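Beta-lactamase (Klebsiella pneumoniae, PDB 6KBY) probably hydrolyses beta-lactam antibiotics to substituted beta-amino acids, as a class C beta-lactamase, and binds adenosine monophosphate covalently in its active-site pocket. Local coordinates at residues 35-40 and 340-345; 261-266 and 277-282; 282-287 and 316-321. All coordinates share one frame; numbering follows the deposited sequence.

Interaction 1. Residues 35-40 and 340-345; sequences MSVAVT and MGIVML
Val37 and Val39 pack against Ile342 on one face of an antiparallel strand pair. Ile342 holds CG1 anti to its backbone N (chi1 -175°), and the chain continues extended to CD1, which leans diagonally along the sheet and stops 3.9 Å from Val37 CG1. Its CG1 also lies 4.1 Å from Val39 CG2, wedging one isoleucine between two valines. Further along this face Val37 CG1 meets Met344 CG at 4.2 Å. At the end of the pair Met35 lies by Leu345 O, CB 3.2 Å from it, and its bent thioether brings CE to Met344 CB at 4.4 Å. On the other face Ala38 CB opposes Val343 CB at 4.2 Å, while Thr40 lays its methyl CG2 over the backbone of Gly341, 3.5 Å from Gly341 N. Six backbone hydrogen bonds, two each for Ser36-Leu345, Ala38-Val343 and Thr40-Gly341, fix the register; Val343 N reaches Ala38 O at 2.8 Å. Pairs Val37-Met344 and Val39-Ile342 are non-hydrogen-bonded. Strand 44-50 continues the sheet beyond 35-40, and strand 328-335 beyond 340-345. Helices 11-30 and 352-364 cover the Val37 and Ile342 face, whereas helix 234-244 covers that of Thr40, Val343 and Leu345.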
ATOM      1  N   MET A  35      17.951  -4.432   1.170  1.00  7.23           N
ATOM      2  CA  MET A  35      16.855  -4.096   0.274  1.00  6.95           C
ATOM      3  C   MET A  35      16.571  -5.256  -0.660  1.00  7.05           C
ATOM      4  O   MET A  35      17.440  -6.082  -0.946  1.00  7.51           O
ATOM      5  CB  MET A  35      17.143  -2.863  -0.590  1.00  7.52           C
ATOM      6  CG  MET A  35      17.196  -1.574   0.192  1.00  7.10           C
ATOM      7  SD  MET A  35      17.228  -0.067  -0.794  1.00  8.00           S
ATOM      8  CE  MET A  35      15.587  -0.055  -1.516  1.00  8.76           C
ATOM      9  N   SER A  36      15.342  -5.286  -1.162  1.00  6.73           N
ATOM     10  CA  SER A  36      15.023  -6.073  -2.337  1.00  7.18           C
ATOM     11  C   SER A  36      14.237  -5.185  -3.286  1.00  6.71           C
ATOM     12  O   SER A  36      13.334  -4.451  -2.859  1.00  7.37           O
ATOM     13  CB  SER A  36      14.238  -7.338  -1.994  1.00  8.11           C
ATOM     14  OG  SER A  36      14.003  -8.097  -3.164  1.00  8.14           O
ATOM     15  N   VAL A  37      14.602  -5.242  -4.560  1.00  6.88           N
ATOM     16  CA  VAL A  37      13.922  -4.495  -5.604  1.00  8.25           C
ATOM     17  C   VAL A  37      13.437  -5.492  -6.638  1.00  6.86           C
ATOM     18  O   VAL A  37      14.227  -6.295  -7.146  1.00  8.29           O
ATOM     19  CB  VAL A  37      14.859  -3.457  -6.244  1.00  8.13           C
ATOM     20  CG1 VAL A  37      14.147  -2.721  -7.372  1.00  9.48           C
ATOM     21  CG2 VAL A  37      15.371  -2.493  -5.189  1.00  9.26           C
ATOM     22  N   ALA A  38      12.147  -5.438  -6.953  1.00  6.80           N
ATOM     23  CA  ALA A  38      11.541  -6.312  -7.941  1.00  7.29           C
ATOM     24  C   ALA A  38      10.988  -5.444  -9.058  1.00  6.90           C
ATOM     25  O   ALA A  38      10.297  -4.451  -8.789  1.00  7.51           O
ATOM     26  CB  ALA A  38      10.415  -7.130  -7.305  1.00  8.73           C
ATOM     27  N   VAL A  39      11.292  -5.820 -10.300  1.00  7.37           N
ATOM     28  CA  VAL A  39      10.860  -5.090 -11.486  1.00  7.89           C
ATOM     29  C   VAL A  39      10.161  -6.063 -12.426  1.00  7.40           C
ATOM     30  O   VAL A  39      10.633  -7.188 -12.628  1.00  8.01           O
ATOM     31  CB  VAL A  39      12.069  -4.446 -12.205  1.00  8.81           C
ATOM     32  CG1 VAL A  39      11.658  -3.799 -13.516  1.00  9.79           C
ATOM     33  CG2 VAL A  39      12.754  -3.433 -11.299  1.00 10.82           C
ATOM     34  N   THR A  40       9.047  -5.632 -13.009  1.00  7.30           N
ATOM     35  CA  THR A  40       8.430  -6.352 -14.115  1.00  8.00           C
ATOM     36  C   THR A  40       8.350  -5.448 -15.338  1.00  7.78           C
ATOM     37  O   THR A  40       8.012  -4.264 -15.231  1.00  8.00           O
ATOM     38  CB  THR A  40       7.042  -6.921 -13.749  1.00  9.73           C
ATOM     39  OG1 THR A  40       6.574  -7.753 -14.817  1.00 10.15           O
ATOM     40  CG2 THR A  40       6.014  -5.816 -13.490  1.00 10.53           C
ATOM     41  N   MET A 340       4.609  -2.225 -16.741  1.00  7.30           N
ATOM     42  CA  MET A 340       5.845  -2.135 -15.995  1.00  8.25           C
ATOM     43  C   MET A 340       5.541  -1.746 -14.562  1.00  6.33           C
ATOM     44  O   MET A 340       4.596  -0.998 -14.286  1.00  7.50           O
ATOM     45  CB  MET A 340       6.842  -1.192 -16.632  1.00 13.76           C
ATOM     46  CG  MET A 340       6.436   0.229 -16.628  1.00 11.86           C
ATOM     47  SD  MET A 340       7.690   1.227 -17.439  1.00 17.27           S
ATOM     48  CE  MET A 340       8.055   0.313 -18.920  1.00 27.00           C
ATOM     49  N   GLY A 341       6.325  -2.288 -13.648  1.00  6.93           N
ATOM     50  CA  GLY A 341       6.090  -2.034 -12.243  1.00  6.88           C
ATOM     51  C   GLY A 341       7.345  -2.290 -11.449  1.00  6.11           C
ATOM     52  O   GLY A 341       8.265  -2.991 -11.894  1.00  6.59           O
ATOM     53  N   ILE A 342       7.373  -1.703 -10.256  1.00  6.41           N
ATOM     54  CA  ILE A 342       8.515  -1.833  -9.370  1.00  6.67           C
ATOM     55  C   ILE A 342       8.037  -1.923  -7.928  1.00  5.90           C
ATOM     56  O   ILE A 342       7.077  -1.251  -7.525  1.00  6.86           O
ATOM     57  CB  ILE A 342       9.527  -0.685  -9.567  1.00  7.87           C
ATOM     58  CG1 ILE A 342      10.778  -0.908  -8.716  1.00  7.24           C
ATOM     59  CG2 ILE A 342       8.900   0.671  -9.280  1.00  9.09           C
ATOM     60  CD1 ILE A 342      11.892   0.057  -9.043  1.00  9.11           C
ATOM     61  N   VAL A 343       8.719  -2.771  -7.162  1.00  6.19           N
ATOM     62  CA  VAL A 343       8.581  -2.876  -5.717  1.00  6.89           C
ATOM     63  C   VAL A 343       9.960  -2.611  -5.125  1.00  6.23           C
ATOM     64  O   VAL A 343      10.937  -3.252  -5.528  1.00  6.87           O
ATOM     65  CB  VAL A 343       8.119  -4.290  -5.318  1.00  7.25           C
ATOM     66  CG1 VAL A 343       7.951  -4.396  -3.811  1.00  8.65           C
ATOM     67  CG2 VAL A 343       6.844  -4.679  -6.050  1.00  8.12           C
ATOM     68  N   MET A 344      10.050  -1.682  -4.173  1.00  6.23           N
ATOM     69  CA  MET A 344      11.305  -1.405  -3.482  1.00  6.86           C
ATOM     70  C   MET A 344      11.071  -1.583  -1.993  1.00  6.52           C
ATOM     71  O   MET A 344      10.292  -0.830  -1.402  1.00  6.77           O
ATOM     72  CB  MET A 344      11.770   0.023  -3.757  1.00  6.88           C
ATOM     73  CG  MET A 344      12.132   0.293  -5.202  1.00  8.15           C
ATOM     74  SD  MET A 344      12.204   2.052  -5.600  1.00  9.21           S
ATOM     75  CE  MET A 344      13.415   2.645  -4.418  1.00 10.30           C
ATOM     76  N   LEU A 345      11.752  -2.557  -1.390  1.00  6.32           N
ATOM     77  CA  LEU A 345      11.624  -2.837   0.033  1.00  6.55           C
ATOM     78  C   LEU A 345      12.960  -2.611   0.724  1.00  6.49           C
ATOM     79  O   LEU A 345      14.007  -3.031   0.221  1.00  7.31           O
ATOM     80  CB  LEU A 345      11.187  -4.281   0.270  1.00  6.74           C
ATOM     81  CG  LEU A 345       9.940  -4.725  -0.493  1.00  7.08           C
ATOM     82  CD1 LEU A 345       9.574  -6.146  -0.120  1.00  8.49           C
ATOM     83  CD2 LEU A 345       8.778  -3.779  -0.238  1.00  7.66           C
TER

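Interaction 2. Residues 261-266 and 277-282; sequences TATHTG and LMWEQL
Trp279 (chi1 -69°) and His264 each turn CG anti to the carbonyl carbon, and Thr263 sets OG1 between its backbone N and carbonyl carbon (chi1 65°); together these rotations bring the two rings and the hydroxyl into one cluster. The cluster joins a type I beta turn, Ala262 to Thr265, into which helix 255-262 runs, to the segment leading into strand 280-283 of the class C beta-lactamase sheet. The rings form a T-shaped pair, the edge of His264 directed at the face of the five-membered ring of Trp279, with centroids 5.5 Å apart and planes at 86°. Thr263 approaches the same indole at its edge, near the ring plane, where OG1 lies 3.2 Å from Trp279 CD1. That hydroxyl is hydrogen-bonded to Leu260 O rather than to the indole nitrogen. His264 NE2 is likewise held, by Asn244 OD1, which steadies the imidazole. Trp279 also takes part in an edge-to-face pair with Phe334 and touches Thr75 and Lys321, so the cluster backs onto the helix and strand beside the catalytic pocket. One backbone hydrogen bond ties the two segments, Leu277 N to Thr263 O at 3.0 Å. Within the turn, Ala262 O accepts two donors from the same face of its carbonyl plane, Thr265 N and Thr265 OG1, the latter at 2.8 Å.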
ATOM      1  N   THR A 261      -8.877  -4.522 -10.132  1.00  7.81           N
ATOM      2  CA  THR A 261      -8.947  -3.431 -11.092  1.00  7.88           C
ATOM      3  C   THR A 261      -9.789  -2.287 -10.555  1.00  7.10           C
ATOM      4  O   THR A 261      -9.425  -1.118 -10.706  1.00  7.36           O
ATOM      5  CB  THR A 261      -9.509  -3.976 -12.403  1.00  8.39           C
ATOM      6  OG1 THR A 261      -8.582  -4.937 -12.923  1.00  9.79           O
ATOM      7  CG2 THR A 261      -9.746  -2.862 -13.424  1.00 11.38           C
ATOM      8  N   ALA A 262     -10.905  -2.605  -9.895  1.00  7.22           N
ATOM      9  CA  ALA A 262     -11.806  -1.560  -9.424  1.00  7.78           C
ATOM     10  C   ALA A 262     -11.191  -0.693  -8.336  1.00  6.55           C
ATOM     11  O   ALA A 262     -11.664   0.430  -8.127  1.00  6.97           O
ATOM     12  CB  ALA A 262     -13.137  -2.151  -8.945  1.00  8.72           C
ATOM     13  N   THR A 263     -10.154  -1.170  -7.634  1.00  6.43           N
ATOM     14  CA  THR A 263      -9.505  -0.291  -6.661  1.00  6.97           C
ATOM     15  C   THR A 263      -8.835   0.898  -7.328  1.00  5.97           C
ATOM     16  O   THR A 263      -8.509   1.871  -6.635  1.00  6.67           O
ATOM     17  CB  THR A 263      -8.459  -0.997  -5.787  1.00  6.38           C
ATOM     18  OG1 THR A 263      -7.365  -1.449  -6.594  1.00  6.84           O
ATOM     19  CG2 THR A 263      -9.048  -2.150  -4.986  1.00  7.84           C
ATOM     20  N   HIS A 264      -8.587   0.821  -8.640  1.00  6.64           N
ATOM     21  CA  HIS A 264      -7.954   1.908  -9.373  1.00  6.68           C
ATOM     22  C   HIS A 264      -8.945   2.970  -9.833  1.00  6.14           C
ATOM     23  O   HIS A 264      -8.534   3.905 -10.528  1.00  7.18           O
ATOM     24  CB  HIS A 264      -7.237   1.397 -10.631  1.00  7.30           C
ATOM     25  CG  HIS A 264      -6.368   0.190 -10.435  1.00  6.45           C
ATOM     26  ND1 HIS A 264      -5.793  -0.459 -11.505  1.00  6.98           N
ATOM     27  CD2 HIS A 264      -5.976  -0.491  -9.329  1.00  7.18           C
ATOM     28  CE1 HIS A 264      -5.093  -1.491 -11.072  1.00  7.84           C
ATOM     29  NE2 HIS A 264      -5.182  -1.531  -9.756  1.00  7.19           N
ATOM     30  N   THR A 265     -10.227   2.841  -9.490  1.00  6.62           N
ATOM     31  CA  THR A 265     -11.215   3.844  -9.859  1.00  6.68           C
ATOM     32  C   THR A 265     -10.864   5.156  -9.171  1.00  6.29           C
ATOM     33  O   THR A 265     -10.540   5.171  -7.982  1.00  7.13           O
ATOM     34  CB  THR A 265     -12.598   3.374  -9.401  1.00  6.72           C
ATOM     35  OG1 THR A 265     -12.867   2.092  -9.979  1.00  7.11           O
ATOM     36  CG2 THR A 265     -13.673   4.345  -9.834  1.00  7.58           C
ATOM     37  N   GLY A 266     -10.904   6.254  -9.926  1.00  6.40           N
ATOM     38  CA  GLY A 266     -10.563   7.564  -9.393  1.00  6.81           C
ATOM     39  C   GLY A 266     -11.769   8.282  -8.825  1.00  5.90           C
ATOM     40  O   GLY A 266     -12.756   8.517  -9.531  1.00  7.40           O
ATOM     41  N   LEU A 277      -9.232   3.959  -4.571  1.00  6.08           N
ATOM     42  CA  LEU A 277      -9.539   3.267  -3.320  1.00  6.76           C
ATOM     43  C   LEU A 277      -8.187   2.857  -2.744  1.00  6.45           C
ATOM     44  O   LEU A 277      -7.593   1.838  -3.122  1.00  6.45           O
ATOM     45  CB  LEU A 277     -10.464   2.076  -3.547  1.00  6.83           C
ATOM     46  CG  LEU A 277     -11.343   1.749  -2.335  1.00  7.13           C
ATOM     47  CD1 LEU A 277     -12.386   2.837  -2.094  1.00  7.98           C
ATOM     48  CD2 LEU A 277     -12.013   0.389  -2.482  1.00  8.84           C
ATOM     49  N   MET A 278      -7.677   3.712  -1.847  1.00  5.86           N
ATOM     50  CA  MET A 278      -6.344   3.633  -1.244  1.00  6.82           C
ATOM     51  C   MET A 278      -5.180   3.863  -2.210  1.00  6.45           C
ATOM     52  O   MET A 278      -4.274   4.637  -1.883  1.00  7.41           O
ATOM     53  CB  MET A 278      -6.160   2.380  -0.381  1.00  6.53           C
ATOM     54  CG  MET A 278      -7.044   2.404   0.860  1.00  6.62           C
ATOM     55  SD  MET A 278      -6.550   3.713   1.992  1.00  6.75           S
ATOM     56  CE  MET A 278      -8.111   4.081   2.796  1.00  8.09           C
ATOM     57  N   TRP A 279      -5.165   3.221  -3.382  1.00  6.37           N
ATOM     58  CA  TRP A 279      -4.160   3.566  -4.384  1.00  5.99           C
ATOM     59  C   TRP A 279      -4.267   5.043  -4.742  1.00  6.03           C
ATOM     60  O   TRP A 279      -5.339   5.649  -4.652  1.00  6.29           O
ATOM     61  CB  TRP A 279      -4.335   2.735  -5.657  1.00  7.17           C
ATOM     62  CG  TRP A 279      -4.024   1.293  -5.506  1.00  6.05           C
ATOM     63  CD1 TRP A 279      -4.916   0.267  -5.485  1.00  7.59           C
ATOM     64  CD2 TRP A 279      -2.725   0.704  -5.380  1.00  6.48           C
ATOM     65  NE1 TRP A 279      -4.256  -0.928  -5.348  1.00  7.62           N
ATOM     66  CE2 TRP A 279      -2.909  -0.686  -5.283  1.00  6.45           C
ATOM     67  CE3 TRP A 279      -1.422   1.218  -5.336  1.00  6.25           C
ATOM     68  CZ2 TRP A 279      -1.839  -1.570  -5.148  1.00  7.74           C
ATOM     69  CZ3 TRP A 279      -0.359   0.336  -5.204  1.00  7.47           C
ATOM     70  CH2 TRP A 279      -0.575  -1.039  -5.103  1.00  7.47           C
ATOM     71  N   GLU A 280      -3.139   5.616  -5.159  1.00  6.32           N
ATOM     72  CA  GLU A 280      -3.053   6.995  -5.608  1.00  6.21           C
ATOM     73  C   GLU A 280      -2.433   6.988  -6.994  1.00  6.32           C
ATOM     74  O   GLU A 280      -1.544   6.177  -7.272  1.00  7.04           O
ATOM     75  CB  GLU A 280      -2.171   7.800  -4.649  1.00  6.61           C
ATOM     76  CG  GLU A 280      -2.678   7.759  -3.213  1.00  7.23           C
ATOM     77  CD  GLU A 280      -1.627   8.144  -2.186  1.00  7.31           C
ATOM     78  OE1 GLU A 280      -0.523   8.588  -2.581  1.00  8.83           O
ATOM     79  OE2 GLU A 280      -1.903   7.990  -0.974  1.00  7.67           O
ATOM     80  N   GLN A 281      -2.878   7.886  -7.870  1.00  6.58           N
ATOM     81  CA  GLN A 281      -2.356   7.868  -9.227  1.00  6.65           C
ATOM     82  C   GLN A 281      -2.182   9.279  -9.761  1.00  6.53           C
ATOM     83  O   GLN A 281      -2.770  10.245  -9.261  1.00  7.12           O
ATOM     84  CB  GLN A 281      -3.233   7.046 -10.175  1.00  7.17           C
ATOM     85  CG  GLN A 281      -4.544   7.713 -10.506  1.00  7.01           C
ATOM     86  CD  GLN A 281      -5.481   6.806 -11.286  1.00  6.65           C
ATOM     87  OE1 GLN A 281      -5.528   5.600 -11.055  1.00  7.31           O
ATOM     88  NE2 GLN A 281      -6.238   7.390 -12.210  1.00  7.80           N
ATOM     89  N   LEU A 282      -1.368   9.370 -10.807  1.00  7.86           N
ATOM     90  CA  LEU A 282      -1.157  10.595 -11.553  1.00  8.71           C
ATOM     91  C   LEU A 282      -1.160  10.257 -13.035  1.00  8.76           C
ATOM     92  O   LEU A 282      -0.777   9.145 -13.414  1.00  7.58           O
ATOM     93  CB  LEU A 282       0.193  11.235 -11.208  1.00 10.67           C
ATOM     94  CG  LEU A 282       0.358  11.760  -9.782  1.00 12.60           C
ATOM     95  CD1 LEU A 282       0.832  10.656  -8.840  1.00 13.73           C
ATOM     96  CD2 LEU A 282       1.328  12.925  -9.762  1.00 13.75           C
TER

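Interaction 3. Residues 282-287 and 316-321; sequences LPYPVS and NVWINK
Trp318 meets Val286, Tyr284 and Leu282 where strand 280-283 pairs antiparallel with strand 317-325, two neighbouring strands in the middle of the antiparallel sheet of the serine beta-lactamase fold. Its CB sits 3.8 Å from Leu282 O and touches Val286 CG1. With CG anti to the backbone N (chi1 177°), the indole runs out from the strand past Val286, and the two side chains cross at about a right angle. Val286 CG1 then accompanies the ring from CG through CD2 to CE3, coming closest at Trp318 CE3, 3.8 Å away. CE3 is also the atom nearest the Tyr284 ring: Tyr284 CD2 lies 4.5 Å from it, a loose edge-to-edge meeting rather than a stack. On the pyrrole side, Trp318 NE1 is hydrogen-bonded to Tyr331 OH, a hydroxyl that also bonds Asn320 OD1 and so links two residues of the same strand. Strand 328-335 and Leu291 of helix 288-294 add further packing around the indole.

The backbones hold this arrangement in place. Leu282 and Trp318 form a hydrogen-bonded pair, with Trp318 N giving a nearly straight bond of 2.8 Å to Leu282 O and Leu282 N answering to Trp318 O at 3.0 Å. At the non-hydrogen-bonded pair Pro283-Val317 the side chains diverge; next, Tyr284 keeps CB 3.6 Å from Val317 CA, but its ring swings away from the strand. A cis peptide bond joins Tyr284 to Pro285, and the next residue, Val286, points its side chain back to the tryptophan. Farther along 317-325, Lys321 NZ is hydrogen-bonded to Tyr156 OH, consistent with the Lys-Thr-Gly strand of this family. A third backbone hydrogen bond runs from Tyr284 N to Asn316 O, 3.1 Å, with the donor above the carbonyl plane.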
ATOM      1  N   LEU A 282      -1.368   9.370 -10.807  1.00  7.86           N
ATOM      2  CA  LEU A 282      -1.157  10.595 -11.553  1.00  8.71           C
ATOM      3  C   LEU A 282      -1.160  10.257 -13.035  1.00  8.76           C
ATOM      4  O   LEU A 282      -0.777   9.145 -13.414  1.00  7.58           O
ATOM      5  CB  LEU A 282       0.193  11.235 -11.208  1.00 10.67           C
ATOM      6  CG  LEU A 282       0.358  11.760  -9.782  1.00 12.60           C
ATOM      7  CD1 LEU A 282       0.832  10.656  -8.840  1.00 13.73           C
ATOM      8  CD2 LEU A 282       1.328  12.925  -9.762  1.00 13.75           C
ATOM      9  N   PRO A 283      -1.574  11.189 -13.891  1.00 10.10           N
ATOM     10  CA  PRO A 283      -1.502  10.931 -15.336  1.00 10.36           C
ATOM     11  C   PRO A 283      -0.080  10.616 -15.788  1.00 10.08           C
ATOM     12  O   PRO A 283       0.894  11.175 -15.283  1.00 10.96           O
ATOM     13  CB  PRO A 283      -2.012  12.237 -15.954  1.00 12.85           C
ATOM     14  CG  PRO A 283      -2.921  12.800 -14.916  1.00 13.76           C
ATOM     15  CD  PRO A 283      -2.303  12.435 -13.589  1.00 12.97           C
ATOM     16  N   TYR A 284       0.031   9.711 -16.759  1.00  9.33           N
ATOM     17  CA  TYR A 284       1.308   9.286 -17.313  1.00  9.17           C
ATOM     18  C   TYR A 284       1.352   9.717 -18.783  1.00  9.14           C
ATOM     19  O   TYR A 284       0.345   9.596 -19.471  1.00  9.40           O
ATOM     20  CB  TYR A 284       1.418   7.768 -17.203  1.00  9.60           C
ATOM     21  CG  TYR A 284       2.626   7.202 -17.896  1.00 10.27           C
ATOM     22  CD1 TYR A 284       2.581   6.874 -19.244  1.00 11.31           C
ATOM     23  CD2 TYR A 284       3.813   6.998 -17.213  1.00 11.13           C
ATOM     24  CE1 TYR A 284       3.680   6.366 -19.890  1.00 12.36           C
ATOM     25  CE2 TYR A 284       4.927   6.485 -17.855  1.00 11.72           C
ATOM     26  CZ  TYR A 284       4.846   6.171 -19.192  1.00 11.08           C
ATOM     27  OH  TYR A 284       5.939   5.662 -19.855  1.00 14.06           O
ATOM     28  N   PRO A 285       2.503  10.201 -19.287  1.00  9.67           N
ATOM     29  CA  PRO A 285       3.790  10.380 -18.607  1.00 10.81           C
ATOM     30  C   PRO A 285       3.695  11.390 -17.470  1.00 10.13           C
ATOM     31  O   PRO A 285       2.979  12.373 -17.556  1.00 12.48           O
ATOM     32  CB  PRO A 285       4.707  10.919 -19.714  1.00 11.62           C
ATOM     33  CG  PRO A 285       3.781  11.494 -20.727  1.00 18.87           C
ATOM     34  CD  PRO A 285       2.575  10.609 -20.701  1.00 11.55           C
ATOM     35  N   VAL A 286       4.395  11.125 -16.378  1.00 12.46           N
ATOM     36  CA  VAL A 286       4.314  11.971 -15.196  1.00 12.86           C
ATOM     37  C   VAL A 286       5.665  12.634 -14.991  1.00 10.83           C
ATOM     38  O   VAL A 286       6.708  12.040 -15.288  1.00 12.01           O
ATOM     39  CB  VAL A 286       3.849  11.186 -13.951  1.00 13.73           C
ATOM     40  CG1 VAL A 286       4.797  10.039 -13.671  1.00 14.59           C
ATOM     41  CG2 VAL A 286       3.706  12.106 -12.736  1.00 14.90           C
ATOM     42  N   SER A 287       5.646  13.881 -14.535  1.00 12.10           N
ATOM     43  CA  SER A 287       6.900  14.552 -14.238  1.00 14.81           C
ATOM     44  C   SER A 287       7.347  14.186 -12.833  1.00 11.60           C
ATOM     45  O   SER A 287       6.526  13.972 -11.932  1.00 13.92           O
ATOM     46  CB  SER A 287       6.754  16.070 -14.338  1.00 16.05           C
ATOM     47  OG  SER A 287       6.150  16.618 -13.174  1.00 14.06           O
ATOM     48  N   ASN A 316      -3.274   4.610 -18.799  1.00  6.99           N
ATOM     49  CA  ASN A 316      -2.299   5.675 -19.030  1.00  6.78           C
ATOM     50  C   ASN A 316      -2.036   6.505 -17.778  1.00  6.85           C
ATOM     51  O   ASN A 316      -2.111   7.731 -17.796  1.00  8.19           O
ATOM     52  CB  ASN A 316      -2.761   6.551 -20.189  1.00  7.04           C
ATOM     53  CG  ASN A 316      -2.770   5.803 -21.514  1.00  7.26           C
ATOM     54  OD1 ASN A 316      -1.921   4.944 -21.754  1.00  7.38           O
ATOM     55  ND2 ASN A 316      -3.731   6.120 -22.379  1.00  7.56           N
ATOM     56  N   VAL A 317      -1.695   5.834 -16.680  1.00  6.52           N
ATOM     57  CA  VAL A 317      -1.478   6.482 -15.394  1.00  6.55           C
ATOM     58  C   VAL A 317      -0.341   5.788 -14.660  1.00  6.45           C
ATOM     59  O   VAL A 317      -0.014   4.627 -14.918  1.00  7.32           O
ATOM     60  CB  VAL A 317      -2.744   6.488 -14.504  1.00  7.55           C
ATOM     61  CG1 VAL A 317      -3.843   7.349 -15.113  1.00  8.87           C
ATOM     62  CG2 VAL A 317      -3.240   5.078 -14.272  1.00  8.88           C
ATOM     63  N   TRP A 318       0.248   6.527 -13.716  1.00  6.54           N
ATOM     64  CA  TRP A 318       1.243   6.028 -12.775  1.00  6.37           C
ATOM     65  C   TRP A 318       0.510   5.801 -11.459  1.00  6.53           C
ATOM     66  O   TRP A 318       0.040   6.758 -10.832  1.00  6.92           O
ATOM     67  CB  TRP A 318       2.331   7.091 -12.615  1.00  7.82           C
ATOM     68  CG  TRP A 318       3.412   6.796 -11.623  1.00  7.36           C
ATOM     69  CD1 TRP A 318       3.316   6.813 -10.259  1.00  7.73           C
ATOM     70  CD2 TRP A 318       4.776   6.488 -11.924  1.00  7.78           C
ATOM     71  NE1 TRP A 318       4.537   6.508  -9.695  1.00  8.77           N
ATOM     72  CE2 TRP A 318       5.449   6.311 -10.699  1.00  8.73           C
ATOM     73  CE3 TRP A 318       5.493   6.340 -13.114  1.00  9.00           C
ATOM     74  CZ2 TRP A 318       6.807   5.990 -10.632  1.00 10.77           C
ATOM     75  CZ3 TRP A 318       6.842   6.024 -13.045  1.00 11.07           C
ATOM     76  CH2 TRP A 318       7.481   5.850 -11.812  1.00 12.44           C
ATOM     77  N   ILE A 319       0.364   4.540 -11.070  1.00  6.14           N
ATOM     78  CA  ILE A 319      -0.328   4.161  -9.842  1.00  6.32           C
ATOM     79  C   ILE A 319       0.726   3.810  -8.806  1.00  5.78           C
ATOM     80  O   ILE A 319       1.711   3.125  -9.118  1.00  6.75           O
ATOM     81  CB  ILE A 319      -1.270   2.967 -10.098  1.00  6.92           C
ATOM     82  CG1 ILE A 319      -2.221   3.273 -11.260  1.00  7.71           C
ATOM     83  CG2 ILE A 319      -2.036   2.616  -8.822  1.00  8.32           C
ATOM     84  CD1 ILE A 319      -3.172   2.138 -11.595  1.00  8.71           C
ATOM     85  N   ASN A 320       0.549   4.290  -7.575  1.00  6.05           N
ATOM     86  CA  ASN A 320       1.617   4.102  -6.601  1.00  5.96           C
ATOM     87  C   ASN A 320       1.103   4.131  -5.172  1.00  6.11           C
ATOM     88  O   ASN A 320      -0.013   4.583  -4.894  1.00  6.24           O
ATOM     89  CB  ASN A 320       2.806   5.056  -6.832  1.00  6.83           C
ATOM     90  CG  ASN A 320       2.560   6.532  -6.444  1.00  6.77           C
ATOM     91  OD1 ASN A 320       3.529   7.296  -6.441  1.00  7.69           O
ATOM     92  ND2 ASN A 320       1.325   6.938  -6.141  1.00  8.22           N
ATOM     93  N   LYS A 321       1.949   3.632  -4.267  1.00  6.21           N
ATOM     94  CA  LYS A 321       1.689   3.737  -2.838  1.00  6.16           C
ATOM     95  C   LYS A 321       3.000   3.597  -2.078  1.00  6.26           C
ATOM     96  O   LYS A 321       3.800   2.700  -2.360  1.00  6.56           O
ATOM     97  CB  LYS A 321       0.710   2.656  -2.369  1.00  6.85           C
ATOM     98  CG  LYS A 321       0.277   2.819  -0.907  1.00  6.50           C
ATOM     99  CD  LYS A 321      -0.680   3.999  -0.707  1.00  7.37           C
ATOM    100  CE  LYS A 321      -0.913   4.306   0.767  1.00  7.45           C
ATOM    101  NZ  LYS A 321       0.250   4.987   1.386  1.00  8.72           N
TER

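All three contacts reach the same antiparallel sheet; interactions 1 and 3 pair neighbouring strands within it. Interactions 2 and 3 adjoin: they share Leu282, and Glu280 O lies 2.8 Å from Asn320 N, probably a hydrogen bond, while His264 ND1 packs 3.7 Å from Ile319 CD1. Interaction 1 closes a long chain loop that encloses both, yet it touches neither; its nearest atoms are about 5 Å from interaction 3 and about 8 Å from interaction 2. Two contacts lie near the pocket: the Trp279 side chain is about 10 Å, and that of Leu345 about 11 Å, from the side chain of Ser71, which carries the covalent AMP. Interaction 3 supplies Lys321, whose side chain touches Ser71.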